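Local atomic coordinates of glucosidase (Croceicoccus marinus, PDB entry 5Z3K), a protein that probably hydrolyses O-glycosidic bonds as a beta-glucosidase of glycoside hydrolase family 39. Residues R371-N376 / S473-I478; A287-Q292 / G356-A361; V440-A445 / V466-A471. One frame throughout, in Å; residues are numbered along the deposited sequence.

Interaction 1. Residues R371-N376 / S473-I478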
ATOM      1  N   ARG A 371      13.417 -12.427 -11.511  1.00 13.35           N
ATOM      2  CA  ARG A 371      13.260 -12.348 -10.057  1.00 13.38           C
ATOM      3  C   ARG A 371      12.238 -13.371  -9.583  1.00 13.32           C
ATOM      4  O   ARG A 371      11.116 -13.410 -10.098  1.00 13.39           O
ATOM      5  CB  ARG A 371      12.828 -10.952  -9.614  1.00 12.03           C
ATOM      6  CG  ARG A 371      13.911  -9.919  -9.832  1.00 11.18           C
ATOM      7  CD  ARG A 371      13.568  -8.538  -9.264  1.00 11.74           C
ATOM      8  NE  ARG A 371      14.736  -7.686  -9.455  1.00 18.07           N
ATOM      9  CZ  ARG A 371      14.721  -6.471  -9.988  1.00 16.10           C
ATOM     10  NH1 ARG A 371      13.579  -5.907 -10.375  1.00 14.70           N
ATOM     11  NH2 ARG A 371      15.867  -5.812 -10.118  1.00 16.43           N
ATOM     12  N   ILE A 372      12.614 -14.176  -8.592  1.00 10.55           N
ATOM     13  CA  ILE A 372      11.725 -15.193  -8.028  1.00 11.76           C
ATOM     14  C   ILE A 372      11.637 -14.949  -6.530  1.00 12.07           C
ATOM     15  O   ILE A 372      12.637 -15.075  -5.809  1.00 11.22           O
ATOM     16  CB  ILE A 372      12.192 -16.627  -8.324  1.00  9.35           C
ATOM     17  CG1 ILE A 372      12.278 -16.885  -9.835  1.00 11.76           C
ATOM     18  CG2 ILE A 372      11.230 -17.613  -7.665  1.00 11.89           C
ATOM     19  CD1 ILE A 372      13.723 -17.071 -10.349  1.00 18.92           C
ATOM     20  N   LEU A 373      10.447 -14.585  -6.068  1.00 12.32           N
ATOM     21  CA  LEU A 373      10.197 -14.212  -4.685  1.00 10.91           C
ATOM     22  C   LEU A 373       9.457 -15.347  -3.998  1.00 11.42           C
ATOM     23  O   LEU A 373       8.480 -15.861  -4.545  1.00 11.00           O
ATOM     24  CB  LEU A 373       9.362 -12.931  -4.631  1.00 10.93           C
ATOM     25  CG  LEU A 373       8.992 -12.454  -3.233  1.00 11.89           C
ATOM     26  CD1 LEU A 373      10.245 -11.881  -2.530  1.00 11.81           C
ATOM     27  CD2 LEU A 373       7.916 -11.407  -3.312  1.00 12.60           C
ATOM     28  N   ILE A 374       9.923 -15.742  -2.815  1.00 10.20           N
ATOM     29  CA  ILE A 374       9.354 -16.851  -2.063  1.00 11.99           C
ATOM     30  C   ILE A 374       9.177 -16.423  -0.616  1.00 11.56           C
ATOM     31  O   ILE A 374      10.141 -15.988   0.024  1.00 13.59           O
ATOM     32  CB  ILE A 374      10.253 -18.103  -2.116  1.00 12.68           C
ATOM     33  CG1 ILE A 374      10.557 -18.513  -3.557  1.00 14.06           C
ATOM     34  CG2 ILE A 374       9.619 -19.240  -1.305  1.00 15.95           C
ATOM     35  CD1 ILE A 374      11.734 -19.482  -3.661  1.00 13.60           C
ATOM     36  N   SER A 375       7.968 -16.581  -0.085  1.00 13.71           N
ATOM     37  CA  SER A 375       7.733 -16.372   1.341  1.00 14.46           C
ATOM     38  C   SER A 375       7.193 -17.651   1.949  1.00 14.98           C
ATOM     39  O   SER A 375       6.281 -18.271   1.389  1.00 13.05           O
ATOM     40  CB  SER A 375       6.763 -15.222   1.612  1.00 13.53           C
ATOM     41  OG  SER A 375       6.584 -15.037   3.018  1.00 12.72           O
ATOM     42  N   ASN A 376       7.757 -18.037   3.087  1.00 11.64           N
ATOM     43  CA  ASN A 376       7.294 -19.179   3.866  1.00 14.24           C
ATOM     44  C   ASN A 376       6.670 -18.622   5.143  1.00 13.63           C
ATOM     45  O   ASN A 376       7.373 -18.338   6.116  1.00 16.37           O
ATOM     46  CB  ASN A 376       8.457 -20.135   4.161  1.00 12.17           C
ATOM     47  CG  ASN A 376       7.987 -21.474   4.688  1.00 14.92           C
ATOM     48  OD1 ASN A 376       6.786 -21.749   4.729  1.00 16.98           O
ATOM     49  ND2 ASN A 376       8.929 -22.319   5.082  1.00 13.86           N
ATOM     50  N   SER A 473       8.562 -18.172   8.392  1.00 17.57           N
ATOM     51  CA  SER A 473       8.866 -16.772   8.704  1.00 16.36           C
ATOM     52  C   SER A 473      10.168 -16.328   8.037  1.00 17.70           C
ATOM     53  O   SER A 473      11.006 -15.658   8.652  1.00 20.29           O
ATOM     54  CB  SER A 473       8.901 -16.519  10.215  1.00 14.82           C
ATOM     55  OG  SER A 473       7.698 -16.961  10.839  1.00 19.43           O
ATOM     56  N   GLY A 474      10.336 -16.704   6.776  1.00 14.21           N
ATOM     57  CA  GLY A 474      11.469 -16.257   5.987  1.00 12.67           C
ATOM     58  C   GLY A 474      11.025 -15.894   4.587  1.00 15.30           C
ATOM     59  O   GLY A 474      10.029 -16.413   4.073  1.00 16.08           O
ATOM     60  N   VAL A 475      11.777 -14.976   3.976  1.00 12.54           N
ATOM     61  CA  VAL A 475      11.499 -14.435   2.651  1.00 11.21           C
ATOM     62  C   VAL A 475      12.785 -14.487   1.837  1.00 14.59           C
ATOM     63  O   VAL A 475      13.849 -14.084   2.323  1.00 13.09           O
ATOM     64  CB  VAL A 475      10.960 -12.986   2.727  1.00 11.69           C
ATOM     65  CG1 VAL A 475      10.680 -12.437   1.327  1.00 12.29           C
ATOM     66  CG2 VAL A 475       9.695 -12.932   3.588  1.00  8.62           C
ATOM     67  N   GLU A 476      12.704 -15.051   0.638  1.00 13.28           N
ATOM     68  CA  GLU A 476      13.878 -15.159  -0.217  1.00 15.78           C
ATOM     69  C   GLU A 476      13.656 -14.688  -1.652  1.00 14.04           C
ATOM     70  O   GLU A 476      12.661 -15.036  -2.287  1.00 14.16           O
ATOM     71  CB  GLU A 476      14.401 -16.599  -0.221  1.00 16.08           C
ATOM     72  CG  GLU A 476      15.775 -16.759  -0.849  1.00 17.12           C
ATOM     73  CD  GLU A 476      16.628 -17.786  -0.130  1.00 21.96           C
ATOM     74  OE1 GLU A 476      16.705 -18.937  -0.611  1.00 33.31           O
ATOM     75  OE2 GLU A 476      17.220 -17.444   0.913  1.00 28.83           O
ATOM     76  N   LEU A 477      14.596 -13.894  -2.151  1.00 10.42           N
ATOM     77  CA  LEU A 477      14.561 -13.415  -3.528  1.00 13.75           C
ATOM     78  C   LEU A 477      15.717 -14.062  -4.259  1.00 13.67           C
ATOM     79  O   LEU A 477      16.868 -13.925  -3.840  1.00 12.23           O
ATOM     80  CB  LEU A 477      14.675 -11.890  -3.614  1.00 10.89           C
ATOM     81  CG  LEU A 477      14.743 -11.327  -5.036  1.00 12.48           C
ATOM     82  CD1 LEU A 477      13.431 -11.596  -5.760  1.00 14.53           C
ATOM     83  CD2 LEU A 477      15.021  -9.811  -4.999  1.00 16.81           C
ATOM     84  N   ILE A 478      15.411 -14.779  -5.326  1.00 14.28           N
ATOM     85  CA  ILE A 478      16.415 -15.350  -6.205  1.00 11.11           C
ATOM     86  C   ILE A 478      16.460 -14.479  -7.439  1.00 14.40           C
ATOM     87  O   ILE A 478      15.433 -14.278  -8.099  1.00 13.06           O
ATOM     88  CB  ILE A 478      16.087 -16.805  -6.580  1.00 10.06           C
ATOM     89  CG1 ILE A 478      15.904 -17.658  -5.324  1.00 13.98           C
ATOM     90  CG2 ILE A 478      17.151 -17.356  -7.541  1.00 14.96           C
ATOM     91  CD1 ILE A 478      17.078 -17.598  -4.355  1.00 22.92           C
TER
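Ile372 and Ile478, Ile374 and Glu476, and Asn376 and Gly474 are the hydrogen-bonded pairs of two antiparallel strands whose axes run 4.7 Å apart at 168°, with Leu373-Leu477 and Ser375-Val475 as the non-hydrogen-bonded pairs between them. At the Asn376 end the ladder closes in a G1 beta bulge: Ser473 N gives Asn376 O a bond of 2.6 Å, and Gly474 N adds a weak one to the same oxygen. Ser473 has the positive phi (67°) usual at the first position of this bulge.

On one face the side chains of Leu373 and Val475 cross obliquely, Leu373 CD1 3.9 Å from Val475 CG1, while Leu477 CD1 lies 3.6 Å from Ile372 O. Ser375 OG, anti to its backbone N (chi1 -179°), sits 3.8 Å from Val475 CG2 and is hydrogen-bonded to Ala282 O of helix 277-291. On the other face the beta-branched Ile372 and Ile478 meet at their CB atoms, 4.3 Å apart.

There Asn376 ND2 bonds Leu470 O and Tyr421 O; Glu476 OE2 makes salt bridges with Arg442 and Arg444, and OE1 is hydrogen-bonded to Tyr424 OH. Backbone bonds thus fix the register, apolar branches pack on both faces with polar groups among them, and the arginines would probably balance the buried charge.

Interaction 2. Residues A287-Q292 / G356-A361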
ATOM      1  N   ALA A 287       1.344 -11.647   1.588  1.00 10.92           N
ATOM      2  CA  ALA A 287       0.153 -10.858   1.272  1.00 11.26           C
ATOM      3  C   ALA A 287       0.279 -10.186  -0.091  1.00 11.29           C
ATOM      4  O   ALA A 287      -0.671 -10.173  -0.884  1.00  9.92           O
ATOM      5  CB  ALA A 287      -0.096  -9.806   2.363  1.00 10.28           C
ATOM      6  N   ALA A 288       1.445  -9.585  -0.363  1.00  9.92           N
ATOM      7  CA  ALA A 288       1.691  -9.010  -1.679  1.00 10.02           C
ATOM      8  C   ALA A 288       1.535 -10.053  -2.785  1.00 10.71           C
ATOM      9  O   ALA A 288       0.930  -9.777  -3.824  1.00  9.65           O
ATOM     10  CB  ALA A 288       3.090  -8.394  -1.719  1.00 10.90           C
ATOM     11  N   ILE A 289       2.080 -11.258  -2.584  1.00 10.48           N
ATOM     12  CA  ILE A 289       1.969 -12.288  -3.614  1.00  9.30           C
ATOM     13  C   ILE A 289       0.509 -12.664  -3.830  1.00 12.97           C
ATOM     14  O   ILE A 289       0.035 -12.749  -4.971  1.00 11.89           O
ATOM     15  CB  ILE A 289       2.825 -13.514  -3.253  1.00  8.68           C
ATOM     16  CG1 ILE A 289       4.306 -13.111  -3.307  1.00 11.64           C
ATOM     17  CG2 ILE A 289       2.537 -14.672  -4.222  1.00 10.99           C
ATOM     18  CD1 ILE A 289       5.297 -14.148  -2.751  1.00 12.07           C
ATOM     19  N   TYR A 290      -0.227 -12.890  -2.740  1.00 10.38           N
ATOM     20  CA  TYR A 290      -1.614 -13.318  -2.898  1.00 11.90           C
ATOM     21  C   TYR A 290      -2.474 -12.217  -3.510  1.00 12.45           C
ATOM     22  O   TYR A 290      -3.385 -12.520  -4.286  1.00 14.56           O
ATOM     23  CB  TYR A 290      -2.203 -13.769  -1.555  1.00 11.62           C
ATOM     24  CG  TYR A 290      -1.645 -15.094  -1.077  1.00 11.55           C
ATOM     25  CD1 TYR A 290      -1.418 -16.136  -1.967  1.00 12.34           C
ATOM     26  CD2 TYR A 290      -1.321 -15.290   0.265  1.00 10.90           C
ATOM     27  CE1 TYR A 290      -0.886 -17.346  -1.536  1.00 13.26           C
ATOM     28  CE2 TYR A 290      -0.782 -16.499   0.707  1.00 11.51           C
ATOM     29  CZ  TYR A 290      -0.579 -17.522  -0.201  1.00 13.72           C
ATOM     30  OH  TYR A 290      -0.051 -18.716   0.232  1.00 13.56           O
HETATM   31  N   MSE A 291      -2.207 -10.947  -3.205  1.00 10.60           N
HETATM   32  CA  MSE A 291      -3.090  -9.903  -3.718  1.00  9.94           C
HETATM   33  C   MSE A 291      -2.741  -9.545  -5.160  1.00 12.87           C
HETATM   34  O   MSE A 291      -3.485  -8.824  -5.811  1.00 12.07           O
HETATM   35  CB  MSE A 291      -3.042  -8.653  -2.827  1.00 12.31           C
HETATM   36  CG  MSE A 291      -1.789  -7.821  -2.999  1.00 12.30           C
HETATM   37 SE   MSE A 291      -1.949  -6.143  -2.020  0.79 17.94          SE
HETATM   38  CE  MSE A 291      -1.804  -6.799  -0.192  1.00 11.91           C
ATOM     39  N   GLN A 292      -1.610 -10.049  -5.669  1.00 11.02           N
ATOM     40  CA  GLN A 292      -1.298  -9.838  -7.080  1.00  9.30           C
ATOM     41  C   GLN A 292      -2.367 -10.450  -7.977  1.00 13.07           C
ATOM     42  O   GLN A 292      -2.598  -9.968  -9.092  1.00 12.73           O
ATOM     43  CB  GLN A 292       0.086 -10.414  -7.404  1.00 13.34           C
ATOM     44  CG  GLN A 292       0.513 -10.331  -8.879  1.00 14.17           C
ATOM     45  CD  GLN A 292       0.895  -8.931  -9.358  1.00 13.14           C
ATOM     46  OE1 GLN A 292       0.988  -8.689 -10.565  1.00 12.44           O
ATOM     47  NE2 GLN A 292       1.127  -8.006  -8.423  1.00 13.23           N
ATOM     48  N   GLY A 356       0.368 -20.159   2.805  1.00 15.58           N
ATOM     49  CA  GLY A 356       1.457 -19.354   3.317  1.00 13.67           C
ATOM     50  C   GLY A 356       2.801 -19.595   2.662  1.00 13.29           C
ATOM     51  O   GLY A 356       3.748 -18.846   2.951  1.00 16.30           O
ATOM     52  N   PHE A 357       2.937 -20.605   1.799  1.00 15.29           N
ATOM     53  CA  PHE A 357       4.169 -20.784   1.026  1.00 12.87           C
ATOM     54  C   PHE A 357       3.924 -20.176  -0.351  1.00 13.52           C
ATOM     55  O   PHE A 357       3.557 -20.859  -1.308  1.00 11.44           O
ATOM     56  CB  PHE A 357       4.611 -22.243   0.942  1.00 13.80           C
ATOM     57  CG  PHE A 357       6.017 -22.402   0.424  1.00 13.73           C
ATOM     58  CD1 PHE A 357       7.103 -22.215   1.268  1.00 13.52           C
ATOM     59  CD2 PHE A 357       6.252 -22.695  -0.913  1.00 15.66           C
ATOM     60  CE1 PHE A 357       8.406 -22.332   0.798  1.00 14.98           C
ATOM     61  CE2 PHE A 357       7.555 -22.822  -1.394  1.00 18.42           C
ATOM     62  CZ  PHE A 357       8.635 -22.636  -0.539  1.00 15.42           C
ATOM     63  N   ALA A 358       4.140 -18.867  -0.442  1.00 14.38           N
ATOM     64  CA  ALA A 358       3.740 -18.074  -1.600  1.00 14.99           C
ATOM     65  C   ALA A 358       4.949 -17.777  -2.469  1.00 13.97           C
ATOM     66  O   ALA A 358       6.026 -17.472  -1.956  1.00 13.32           O
ATOM     67  CB  ALA A 358       3.098 -16.766  -1.146  1.00 13.74           C
ATOM     68  N   ALA A 359       4.768 -17.852  -3.783  1.00 10.56           N
ATOM     69  CA  ALA A 359       5.870 -17.628  -4.700  1.00 11.86           C
ATOM     70  C   ALA A 359       5.367 -16.859  -5.912  1.00 12.29           C
ATOM     71  O   ALA A 359       4.211 -16.997  -6.324  1.00 12.35           O
ATOM     72  CB  ALA A 359       6.523 -18.957  -5.116  1.00 13.00           C
ATOM     73  N   LEU A 360       6.264 -16.058  -6.486  1.00 12.90           N
ATOM     74  CA  LEU A 360       5.939 -15.126  -7.552  1.00 12.51           C
ATOM     75  C   LEU A 360       7.189 -14.921  -8.393  1.00 12.50           C
ATOM     76  O   LEU A 360       8.292 -14.795  -7.851  1.00 11.31           O
ATOM     77  CB  LEU A 360       5.442 -13.789  -6.971  1.00 11.39           C
ATOM     78  CG  LEU A 360       5.088 -12.651  -7.930  1.00 14.02           C
ATOM     79  CD1 LEU A 360       3.892 -12.995  -8.800  1.00 11.93           C
ATOM     80  CD2 LEU A 360       4.809 -11.355  -7.156  1.00  8.86           C
ATOM     81  N   ALA A 361       7.026 -14.887  -9.715  1.00 11.93           N
ATOM     82  CA  ALA A 361       8.182 -14.767 -10.595  1.00  9.83           C
ATOM     83  C   ALA A 361       7.916 -13.754 -11.700  1.00 13.35           C
ATOM     84  O   ALA A 361       6.796 -13.638 -12.202  1.00 11.85           O
ATOM     85  CB  ALA A 361       8.548 -16.121 -11.216  1.00 11.19           C
TER
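The Tyr290 ring has Ala358 CB over one face and Gly356 N at its edge, near the ring plane. The methyl makes a CH-pi contact, 4.3 Å from the ring centroid and 26° off the normal; it lies toward the hydroxyl end, with CZ its nearest ring atom at 3.9 Å. A methyl is small enough to let the ring settle against the strand. At the rim, Gly356 N donates to Tyr290 OH over 3.0 Å with an angle of 148° at the hydrogen, and the same hydroxyl is hydrogen-bonded to Asp353 O. Gly356 suits its place because its positive phi would jam a CB against the preceding carbonyl oxygen.

Ile289, the neighbouring residue on the helix, carries the apolar half. With CG1 anti to its own carbonyl carbon and CG2 anti to the backbone N, its two branches spread over the strand. CG2 packs 3.8 Å from Ala358 CB, CD1 reaches to 3.5 Å from the carbonyl oxygen Ala358 O, and CG1 lies 3.9 Å from Leu360 CB. The chains of Ile289 and Leu360 run alongside each other, pointing opposite ways, and Gln292 CG adds a looser touch on Leu360 CD1 at 4.3 Å. The amide of Gln292 turns to another partner, its OE1 accepting from Arg21 N.

Helix 277-291 of the alpha/beta barrel thus lies across strand 357-363 of the beta domain, the short segments at 64°. A methyl against a ring face, and an isoleucine spread over backbone and side chains of the strand, make a largely apolar joint between the domains. Its buried phenol oxygen is gripped by two backbone groups, which would probably hold the hydroxyl end of the ring in place.

Interaction 3. Residues V440-A445 / V466-A471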
ATOM      1  N   VAL A 440      23.571 -16.039 -10.518  1.00 19.12           N
ATOM      2  CA  VAL A 440      22.506 -16.354  -9.568  1.00 19.03           C
ATOM      3  C   VAL A 440      22.852 -15.691  -8.240  1.00 21.63           C
ATOM      4  O   VAL A 440      23.882 -16.013  -7.632  1.00 18.62           O
ATOM      5  CB  VAL A 440      22.343 -17.869  -9.376  1.00 21.14           C
ATOM      6  CG1 VAL A 440      21.137 -18.164  -8.502  1.00 20.31           C
ATOM      7  CG2 VAL A 440      22.270 -18.587 -10.724  1.00 19.07           C
ATOM      8  N   VAL A 441      21.994 -14.782  -7.787  1.00 15.76           N
ATOM      9  CA  VAL A 441      22.165 -14.107  -6.506  1.00 18.49           C
ATOM     10  C   VAL A 441      20.943 -14.385  -5.639  1.00 19.68           C
ATOM     11  O   VAL A 441      19.817 -14.494  -6.138  1.00 18.61           O
ATOM     12  CB  VAL A 441      22.367 -12.587  -6.702  1.00 18.49           C
ATOM     13  CG1 VAL A 441      22.533 -11.899  -5.374  1.00 17.51           C
ATOM     14  CG2 VAL A 441      23.574 -12.322  -7.584  1.00 21.75           C
ATOM     15  N   ARG A 442      21.161 -14.495  -4.328  1.00 15.36           N
ATOM     16  CA  ARG A 442      20.085 -14.779  -3.387  1.00 18.04           C
ATOM     17  C   ARG A 442      20.103 -13.762  -2.251  1.00 17.50           C
ATOM     18  O   ARG A 442      21.161 -13.514  -1.664  1.00 16.99           O
ATOM     19  CB  ARG A 442      20.228 -16.201  -2.838  1.00 19.04           C
ATOM     20  CG  ARG A 442      19.465 -16.491  -1.558  1.00 25.91           C
ATOM     21  CD  ARG A 442      19.584 -17.988  -1.185  1.00 26.65           C
ATOM     22  NE  ARG A 442      20.804 -18.313  -0.447  1.00 26.42           N
ATOM     23  CZ  ARG A 442      20.867 -18.498   0.872  1.00 31.65           C
ATOM     24  NH1 ARG A 442      19.776 -18.379   1.623  1.00 30.32           N
ATOM     25  NH2 ARG A 442      22.025 -18.806   1.443  1.00 32.58           N
ATOM     26  N   TYR A 443      18.930 -13.180  -1.948  1.00 13.41           N
ATOM     27  CA  TYR A 443      18.727 -12.250  -0.840  1.00 15.21           C
ATOM     28  C   TYR A 443      17.721 -12.835   0.146  1.00 18.19           C
ATOM     29  O   TYR A 443      16.758 -13.497  -0.251  1.00 14.57           O
ATOM     30  CB  TYR A 443      18.205 -10.877  -1.317  1.00 15.23           C
ATOM     31  CG  TYR A 443      18.991 -10.260  -2.444  1.00 15.96           C
ATOM     32  CD1 TYR A 443      18.768 -10.640  -3.760  1.00 19.17           C
ATOM     33  CD2 TYR A 443      19.940  -9.275  -2.197  1.00 16.85           C
ATOM     34  CE1 TYR A 443      19.484 -10.074  -4.800  1.00 18.55           C
ATOM     35  CE2 TYR A 443      20.660  -8.705  -3.230  1.00 18.82           C
ATOM     36  CZ  TYR A 443      20.425  -9.108  -4.526  1.00 20.21           C
ATOM     37  OH  TYR A 443      21.130  -8.551  -5.555  1.00 26.46           O
ATOM     38  N   ARG A 444      17.922 -12.550   1.437  1.00 12.46           N
ATOM     39  CA  ARG A 444      17.158 -13.202   2.496  1.00 16.11           C
ATOM     40  C   ARG A 444      16.700 -12.203   3.548  1.00 15.23           C
ATOM     41  O   ARG A 444      17.494 -11.386   4.015  1.00 13.64           O
ATOM     42  CB  ARG A 444      18.013 -14.284   3.177  1.00 15.56           C
ATOM     43  CG  ARG A 444      17.425 -14.864   4.437  1.00 14.56           C
ATOM     44  CD  ARG A 444      16.204 -15.730   4.122  1.00 16.61           C
ATOM     45  NE  ARG A 444      16.552 -16.888   3.299  1.00 14.96           N
ATOM     46  CZ  ARG A 444      16.851 -18.090   3.785  1.00 24.36           C
ATOM     47  NH1 ARG A 444      16.858 -18.299   5.095  1.00 20.75           N
ATOM     48  NH2 ARG A 444      17.136 -19.091   2.956  1.00 22.86           N
ATOM     49  N   ALA A 445      15.432 -12.290   3.949  1.00 11.81           N
ATOM     50  CA  ALA A 445      14.927 -11.539   5.096  1.00 14.40           C
ATOM     51  C   ALA A 445      14.293 -12.537   6.053  1.00 15.00           C
ATOM     52  O   ALA A 445      13.307 -13.191   5.709  1.00 12.93           O
ATOM     53  CB  ALA A 445      13.927 -10.460   4.676  1.00 13.45           C
ATOM     54  N   VAL A 466      18.110 -24.099  -8.042  1.00 18.91           N
ATOM     55  CA  VAL A 466      18.461 -23.420  -6.805  1.00 17.10           C
ATOM     56  C   VAL A 466      17.754 -24.141  -5.673  1.00 17.14           C
ATOM     57  O   VAL A 466      16.552 -24.407  -5.766  1.00 18.76           O
ATOM     58  CB  VAL A 466      18.038 -21.937  -6.839  1.00 21.36           C
ATOM     59  CG1 VAL A 466      18.161 -21.322  -5.458  1.00 24.25           C
ATOM     60  CG2 VAL A 466      18.860 -21.172  -7.875  1.00 25.74           C
ATOM     61  N   GLN A 467      18.476 -24.442  -4.599  1.00 14.66           N
ATOM     62  CA  GLN A 467      17.817 -25.036  -3.444  1.00 17.47           C
ATOM     63  C   GLN A 467      18.377 -24.417  -2.177  1.00 20.15           C
ATOM     64  O   GLN A 467      19.550 -24.044  -2.119  1.00 19.47           O
ATOM     65  CB  GLN A 467      17.977 -26.568  -3.399  1.00 16.46           C
ATOM     66  CG  GLN A 467      19.410 -27.040  -3.175  1.00 17.83           C
ATOM     67  CD  GLN A 467      19.495 -28.531  -2.859  1.00 22.35           C
ATOM     68  OE1 GLN A 467      18.556 -29.120  -2.321  1.00 27.81           O
ATOM     69  NE2 GLN A 467      20.622 -29.148  -3.203  1.00 20.13           N
ATOM     70  N   ASN A 468      17.525 -24.317  -1.162  1.00 17.82           N
ATOM     71  CA  ASN A 468      17.940 -23.708   0.092  1.00 17.04           C
ATOM     72  C   ASN A 468      17.032 -24.182   1.204  1.00 17.30           C
ATOM     73  O   ASN A 468      15.875 -24.556   0.970  1.00 18.08           O
ATOM     74  CB  ASN A 468      17.912 -22.176   0.027  1.00 19.49           C
ATOM     75  CG  ASN A 468      19.127 -21.607  -0.663  1.00 27.17           C
ATOM     76  OD1 ASN A 468      19.047 -21.133  -1.805  1.00 27.99           O
ATOM     77  ND2 ASN A 468      20.274 -21.681   0.008  1.00 23.78           N
ATOM     78  N   LYS A 469      17.566 -24.162   2.423  1.00 15.41           N
ATOM     79  CA  LYS A 469      16.704 -24.233   3.591  1.00 17.13           C
ATOM     80  C   LYS A 469      16.068 -22.867   3.794  1.00 19.69           C
ATOM     81  O   LYS A 469      16.723 -21.834   3.618  1.00 16.28           O
ATOM     82  CB  LYS A 469      17.483 -24.662   4.834  1.00 17.95           C
ATOM     83  CG  LYS A 469      18.381 -25.883   4.624  1.00 22.64           C
ATOM     84  CD  LYS A 469      17.573 -27.149   4.504  1.00 32.93           C
ATOM     85  CE  LYS A 469      18.423 -28.387   4.811  1.00 37.75           C
ATOM     86  NZ  LYS A 469      18.952 -29.029   3.574  1.00 36.67           N
ATOM     87  N   LEU A 470      14.781 -22.869   4.129  1.00 16.03           N
ATOM     88  CA  LEU A 470      14.020 -21.626   4.293  1.00 16.32           C
ATOM     89  C   LEU A 470      12.902 -21.951   5.280  1.00 15.29           C
ATOM     90  O   LEU A 470      11.806 -22.340   4.877  1.00 16.17           O
ATOM     91  CB  LEU A 470      13.475 -21.116   2.963  1.00 20.09           C
ATOM     92  CG  LEU A 470      12.616 -19.844   3.039  1.00 17.94           C
ATOM     93  CD1 LEU A 470      13.448 -18.630   3.441  1.00 16.56           C
ATOM     94  CD2 LEU A 470      11.872 -19.588   1.726  1.00 14.98           C
ATOM     95  N   ALA A 471      13.208 -21.814   6.570  1.00 18.35           N
ATOM     96  CA  ALA A 471      12.230 -22.114   7.605  1.00 18.10           C
ATOM     97  C   ALA A 471      11.068 -21.133   7.533  1.00 16.26           C
ATOM     98  O   ALA A 471      11.138 -20.083   6.885  1.00 15.04           O
ATOM     99  CB  ALA A 471      12.863 -22.059   8.993  1.00 18.38           C
TER
HETATM  100  O   HOH W   1      18.690 -20.639   6.159  1.00 31.45           O
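Arg444, Asn468 and Arg442 carry most of this contact between two strands whose axes come no nearer than 10.1 Å; no backbone-to-backbone bond spans the gap, and each contact involves at least one side chain. The Arg444 chain bends at chi2 (70°) and again at chi3, and its guanidinium lies with one face on Leu470, whose CD1 sits over the centre, 3.5 Å from CZ. Near the rim, Arg444 NH2 donates to Lys469 O over 2.9 Å; the oxygen stands 22° out of the guanidinium plane. A water accepts from Arg444 NH1 and makes a weak bond to the same carbonyl. Arginine suits a place that needs a flat face to pack against a methyl and several N-H groups at the rim, where NH1 also pairs with Asp446. An alanine here would probably leave Lys469 O without its guanidinium donor and uncover Leu470 CD1.

Asn468 stacks its amide on the guanidinium of Arg442, the planes 27° apart, with ND2 over the centre. NE and ND2 are both donors and do not bond; Asn468 OD1 instead lies 3.3 Å from Arg442 CD. Arg442 also pairs with Asp455. Arg442 NH1 and Arg444 NH2, two donors, come within 3.0 Å, a crowding of like charge that the shared Glu476 probably offsets. Farther along, Val440 CG1 and Val466 CG2 meet at 3.8 Å.

Strand 438-446 runs between strands 452-459 and 474-482, whereas strand 464-469 is outermost at the other end of the sheet, beside strand 423-429. Tyr424 of that neighbour touches Val466, Asn468 and Leu470, consistent with a sheet curved enough to bring strands near its two ends face to face.

Interactions 1 and 2 are buried, whereas interaction 3 is partly exposed and lies farthest from the centre of the chain. Strand 369-376 joins the first two: it pairs with 474-482 in interaction 1 and on its other side with strand 357-363, which in interaction 2 is packed on its face by helix 277-291. Interaction 3 nests within the loop closed by interaction 1, and Glu476 belongs to both. Chemistry follows place: a backbone ladder within the sheet, aliphatic and aromatic packing where sheet meets barrel, and arginine stacking with charge pairing where distant strands of one sheet face each other.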